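Local coordinates for protein argonaute (Aquifex aeolicus, PDB 1YVU) that cleaves target RNA as a guide-dependent endonuclease, using short single-stranded DNA guides to select complementary strands and divalent metal ions for cleavage, at residues Thr20-Ile30 with Asp55-Asp66. Residues are numbered along the deposited sequence; the frame is centred on the assembly and turned at random.
Sequences TFTVFKPTHEI and DEFWCAGKVEKD
Residues Thr22 to Phe24 pair antiparallel with Phe57 to Cys59 in the N-terminal domain, far from the catalytic metal site. Thr22 and Cys59 form a hydrogen-bonded pair: Thr22 N reaches Cys59 O at 3.0 Å, and Cys59 N returns to Thr22 O. Further along, Phe57 N donates a nearly straight bond to Phe24 O, while the return bond from Phe24 N to Phe57 O is weak. The Thr22 side chain adds a bond, OG1 giving its proton to Gly61 O at 2.9 Å in the carbonyl plane. Its OG1 lies beside the backbone N (chi1 -51°), which turns the hydroxyl to that carbonyl.

Phe21 lays one ring face on Ala60, whose CA sits 3.8 Å from the ring centroid, almost on the normal. Val23 and Trp58 run side by side, with Val23 CG2 over the six-membered ring in a CH-pi contact. Trp58 NE1 bonds to Glu56 OE1 in its own strand. Cys59 SG meets the edge of the Phe24 ring, 3.8 Å from CD1.

Helix 32-46 packs against Phe57 and Cys59. Backbone hydrogen bonds link Phe21 to Glu86, Lys25 to Arg82 and Trp58 to Phe51. The arrangement is a short antiparallel beta pairing that joins small sheets of the Argonaute N-terminal domain.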
loop_
_atom_site.group_PDB
_atom_site.type_symbol
_atom_site.label_atom_id
_atom_site.label_comp_id
_atom_site.label_asym_id
_atom_site.label_seq_id
_atom_site.Cartn_x
_atom_site.Cartn_y
_atom_site.Cartn_z
ATOM N N THR A 20 -12.230 -28.370 26.077
ATOM C CA THR A 20 -11.332 -28.095 27.209
ATOM C C THR A 20 -10.057 -27.364 26.768
ATOM O O THR A 20 -9.342 -27.810 25.854
ATOM C CB THR A 20 -10.949 -29.382 28.000
ATOM O OG1 THR A 20 -12.078 -30.268 28.076
ATOM C CG2 THR A 20 -10.529 -29.010 29.423
ATOM N N PHE A 21 -9.845 -26.204 27.407
ATOM C CA PHE A 21 -8.725 -25.266 27.182
ATOM C C PHE A 21 -7.931 -24.906 28.451
ATOM O O PHE A 21 -8.523 -24.559 29.482
ATOM C CB PHE A 21 -9.249 -23.926 26.610
ATOM C CG PHE A 21 -9.439 -23.903 25.124
ATOM C CD1 PHE A 21 -10.101 -24.950 24.442
ATOM C CD2 PHE A 21 -9.009 -22.795 24.398
ATOM C CE1 PHE A 21 -10.344 -24.896 23.054
ATOM C CE2 PHE A 21 -9.238 -22.717 22.997
ATOM C CZ PHE A 21 -9.913 -23.773 22.324
ATOM N N THR A 22 -6.602 -24.873 28.319
ATOM C CA THR A 22 -5.703 -24.507 29.409
ATOM C C THR A 22 -5.339 -23.000 29.367
ATOM O O THR A 22 -4.799 -22.493 28.378
ATOM C CB THR A 22 -4.430 -25.382 29.382
ATOM O OG1 THR A 22 -4.814 -26.759 29.321
ATOM C CG2 THR A 22 -3.590 -25.175 30.641
ATOM N N VAL A 23 -5.663 -22.300 30.452
ATOM C CA VAL A 23 -5.398 -20.866 30.579
ATOM C C VAL A 23 -4.027 -20.608 31.215
ATOM O O VAL A 23 -3.559 -21.368 32.074
ATOM C CB VAL A 23 -6.504 -20.142 31.423
ATOM C CG1 VAL A 23 -6.385 -18.636 31.298
ATOM C CG2 VAL A 23 -7.889 -20.586 30.990
ATOM N N PHE A 24 -3.381 -19.545 30.726
ATOM C CA PHE A 24 -2.071 -19.082 31.176
ATOM C C PHE A 24 -2.086 -17.554 31.327
ATOM O O PHE A 24 -2.393 -16.857 30.368
ATOM C CB PHE A 24 -0.951 -19.513 30.206
ATOM C CG PHE A 24 -0.613 -20.984 30.262
ATOM C CD1 PHE A 24 -1.029 -21.852 29.246
ATOM C CD2 PHE A 24 0.067 -21.526 31.369
ATOM C CE1 PHE A 24 -0.779 -23.258 29.334
ATOM C CE2 PHE A 24 0.323 -22.935 31.471
ATOM C CZ PHE A 24 -0.107 -23.792 30.455
ATOM N N LYS A 25 -1.849 -17.050 32.529
ATOM C CA LYS A 25 -1.797 -15.596 32.749
ATOM C C LYS A 25 -0.395 -15.275 33.308
ATOM O O LYS A 25 0.143 -16.085 34.099
ATOM C CB LYS A 25 -2.898 -15.139 33.723
ATOM C CG LYS A 25 -3.347 -13.680 33.524
ATOM C CD LYS A 25 -3.864 -13.050 34.821
ATOM C CE LYS A 25 -4.331 -11.618 34.602
ATOM N NZ LYS A 25 -4.701 -10.957 35.877
ATOM N N PRO A 26 0.251 -14.146 32.869
ATOM C CA PRO A 26 1.594 -13.806 33.380
ATOM C C PRO A 26 1.586 -13.400 34.842
ATOM O O PRO A 26 0.546 -12.996 35.380
ATOM C CB PRO A 26 2.020 -12.631 32.503
ATOM C CG PRO A 26 1.229 -12.829 31.253
ATOM C CD PRO A 26 -0.106 -13.202 31.788
ATOM N N THR A 27 2.724 -13.557 35.504
ATOM C CA THR A 27 2.803 -13.152 36.903
ATOM C C THR A 27 3.269 -11.690 36.960
ATOM O O THR A 27 3.218 -11.043 38.008
ATOM C CB THR A 27 3.722 -14.083 37.731
ATOM O OG1 THR A 27 3.821 -15.358 37.085
ATOM C CG2 THR A 27 3.139 -14.327 39.116
ATOM N N HIS A 28 3.650 -11.173 35.790
ATOM C CA HIS A 28 4.119 -9.796 35.623
ATOM C C HIS A 28 3.015 -8.913 34.998
ATOM O O HIS A 28 1.845 -9.047 35.360
ATOM C CB HIS A 28 5.393 -9.694 34.760
ATOM C CG HIS A 28 6.137 -10.978 34.554
ATOM N ND1 HIS A 28 7.449 -11.142 34.933
ATOM C CD2 HIS A 28 5.789 -12.120 33.893
ATOM C CE1 HIS A 28 7.888 -12.317 34.517
ATOM N NE2 HIS A 28 6.897 -12.924 33.887
ATOM N N GLU A 29 3.400 -8.064 34.030
ATOM C CA GLU A 29 2.510 -7.098 33.348
ATOM C C GLU A 29 2.127 -7.342 31.868
ATOM O O GLU A 29 2.491 -8.353 31.255
ATOM C CB GLU A 29 3.116 -5.682 33.450
ATOM C CG GLU A 29 3.529 -5.190 34.838
ATOM C CD GLU A 29 4.394 -3.926 34.786
ATOM O OE1 GLU A 29 5.068 -3.671 33.758
ATOM O OE2 GLU A 29 4.399 -3.182 35.793
ATOM N N ILE A 30 1.408 -6.360 31.316
ATOM C CA ILE A 30 0.919 -6.342 29.932
ATOM C C ILE A 30 1.856 -5.457 29.084
ATOM O O ILE A 30 2.113 -4.303 29.457
ATOM C CB ILE A 30 -0.542 -5.710 29.830
ATOM C CG1 ILE A 30 -1.295 -5.792 31.176
ATOM C CG2 ILE A 30 -1.344 -6.412 28.731
ATOM C CD1 ILE A 30 -2.552 -4.895 31.281
ATOM N N ASP A 55 -5.642 -10.653 28.856
ATOM C CA ASP A 55 -4.395 -10.970 29.575
ATOM C C ASP A 55 -4.106 -12.450 29.659
ATOM O O ASP A 55 -2.969 -12.867 29.885
ATOM C CB ASP A 55 -4.460 -10.441 31.009
ATOM C CG ASP A 55 -3.901 -9.039 31.162
ATOM O OD1 ASP A 55 -3.152 -8.573 30.269
ATOM O OD2 ASP A 55 -4.206 -8.406 32.202
ATOM N N GLU A 56 -5.173 -13.227 29.549
ATOM C CA GLU A 56 -5.133 -14.673 29.644
ATOM C C GLU A 56 -4.826 -15.325 28.292
ATOM O O GLU A 56 -5.443 -14.988 27.297
ATOM C CB GLU A 56 -6.496 -15.159 30.184
ATOM C CG GLU A 56 -6.919 -14.568 31.578
ATOM C CD GLU A 56 -8.364 -14.908 32.026
ATOM O OE1 GLU A 56 -9.069 -15.678 31.339
ATOM O OE2 GLU A 56 -8.793 -14.394 33.090
ATOM N N PHE A 57 -3.881 -16.261 28.267
ATOM C CA PHE A 57 -3.504 -16.976 27.050
ATOM C C PHE A 57 -4.143 -18.359 27.016
ATOM O O PHE A 57 -3.628 -19.325 27.581
ATOM C CB PHE A 57 -1.983 -17.096 26.919
ATOM C CG PHE A 57 -1.289 -15.781 26.737
ATOM C CD1 PHE A 57 -1.122 -14.905 27.829
ATOM C CD2 PHE A 57 -0.825 -15.388 25.474
ATOM C CE1 PHE A 57 -0.505 -13.645 27.669
ATOM C CE2 PHE A 57 -0.204 -14.132 25.294
ATOM C CZ PHE A 57 -0.045 -13.257 26.395
ATOM N N TRP A 58 -5.251 -18.449 26.289
ATOM C CA TRP A 58 -6.018 -19.683 26.152
ATOM C C TRP A 58 -5.418 -20.659 25.137
ATOM O O TRP A 58 -5.216 -20.309 23.992
ATOM C CB TRP A 58 -7.462 -19.339 25.768
ATOM C CG TRP A 58 -8.293 -18.599 26.830
ATOM C CD1 TRP A 58 -7.973 -17.437 27.466
ATOM C CD2 TRP A 58 -9.557 -19.024 27.385
ATOM N NE1 TRP A 58 -8.941 -17.111 28.389
ATOM C CE2 TRP A 58 -9.924 -18.069 28.367
ATOM C CE3 TRP A 58 -10.416 -20.132 27.150
ATOM C CZ2 TRP A 58 -11.116 -18.187 29.131
ATOM C CZ3 TRP A 58 -11.616 -20.254 27.916
ATOM C CH2 TRP A 58 -11.944 -19.283 28.892
ATOM N N CYS A 59 -5.172 -21.894 25.559
ATOM C CA CYS A 59 -4.592 -22.910 24.683
ATOM C C CYS A 59 -5.531 -24.086 24.427
ATOM O O CYS A 59 -6.090 -24.636 25.352
ATOM C CB CYS A 59 -3.278 -23.399 25.271
ATOM S SG CYS A 59 -2.158 -22.057 25.598
ATOM N N ALA A 60 -5.616 -24.521 23.173
ATOM C CA ALA A 60 -6.495 -25.611 22.741
ATOM C C ALA A 60 -6.175 -27.064 23.095
ATOM O O ALA A 60 -5.665 -27.811 22.265
ATOM C CB ALA A 60 -6.754 -25.481 21.248
ATOM N N GLY A 61 -6.574 -27.477 24.291
ATOM C CA GLY A 61 -6.338 -28.843 24.725
ATOM C C GLY A 61 -5.658 -28.976 26.069
ATOM O O GLY A 61 -5.396 -27.983 26.757
ATOM N N LYS A 62 -5.339 -30.222 26.416
ATOM C CA LYS A 62 -4.693 -30.550 27.680
ATOM C C LYS A 62 -3.204 -30.842 27.550
ATOM O O LYS A 62 -2.781 -31.638 26.702
ATOM C CB LYS A 62 -5.385 -31.749 28.353
ATOM C CG LYS A 62 -6.861 -31.550 28.661
ATOM C CD LYS A 62 -7.433 -32.714 29.456
ATOM C CE LYS A 62 -8.933 -32.528 29.663
ATOM N NZ LYS A 62 -9.561 -33.495 30.615
ATOM N N VAL A 63 -2.424 -30.124 28.360
ATOM C CA VAL A 63 -0.966 -30.283 28.448
ATOM C C VAL A 63 -0.797 -30.983 29.800
ATOM O O VAL A 63 -1.209 -30.437 30.839
ATOM C CB VAL A 63 -0.187 -28.924 28.557
ATOM C CG1 VAL A 63 1.261 -29.089 28.098
ATOM C CG2 VAL A 63 -0.879 -27.814 27.823
ATOM N N GLU A 64 -0.242 -32.196 29.786
ATOM C CA GLU A 64 -0.016 -32.965 31.014
ATOM C C GLU A 64 1.180 -32.404 31.781
ATOM O O GLU A 64 2.134 -31.913 31.166
ATOM C CB GLU A 64 0.218 -34.445 30.691
ATOM C CG GLU A 64 -0.978 -35.136 30.033
ATOM C CD GLU A 64 -0.757 -36.626 29.781
ATOM O OE1 GLU A 64 0.413 -37.065 29.663
ATOM O OE2 GLU A 64 -1.766 -37.363 29.695
ATOM N N LYS A 65 1.081 -32.429 33.117
ATOM C CA LYS A 65 2.118 -31.958 34.061
ATOM C C LYS A 65 2.498 -30.457 33.985
ATOM O O LYS A 65 3.483 -30.044 34.612
ATOM C CB LYS A 65 3.398 -32.833 33.957
ATOM C CG LYS A 65 3.235 -34.363 34.155
ATOM C CD LYS A 65 4.405 -35.111 33.485
ATOM C CE LYS A 65 4.297 -36.623 33.598
ATOM N NZ LYS A 65 5.364 -37.299 32.800
ATOM N N ASP A 66 1.710 -29.651 33.254
ATOM C CA ASP A 66 1.964 -28.202 33.080
ATOM C C ASP A 66 1.898 -27.356 34.363
ATOM O O ASP A 66 0.881 -27.342 35.071
ATOM C CB ASP A 66 1.055 -27.585 31.981
ATOM C CG ASP A 66 -0.405 -27.363 32.438
ATOM O OD1 ASP A 66 -1.139 -28.358 32.630
ATOM O OD2 ASP A 66 -0.806 -26.186 32.626
#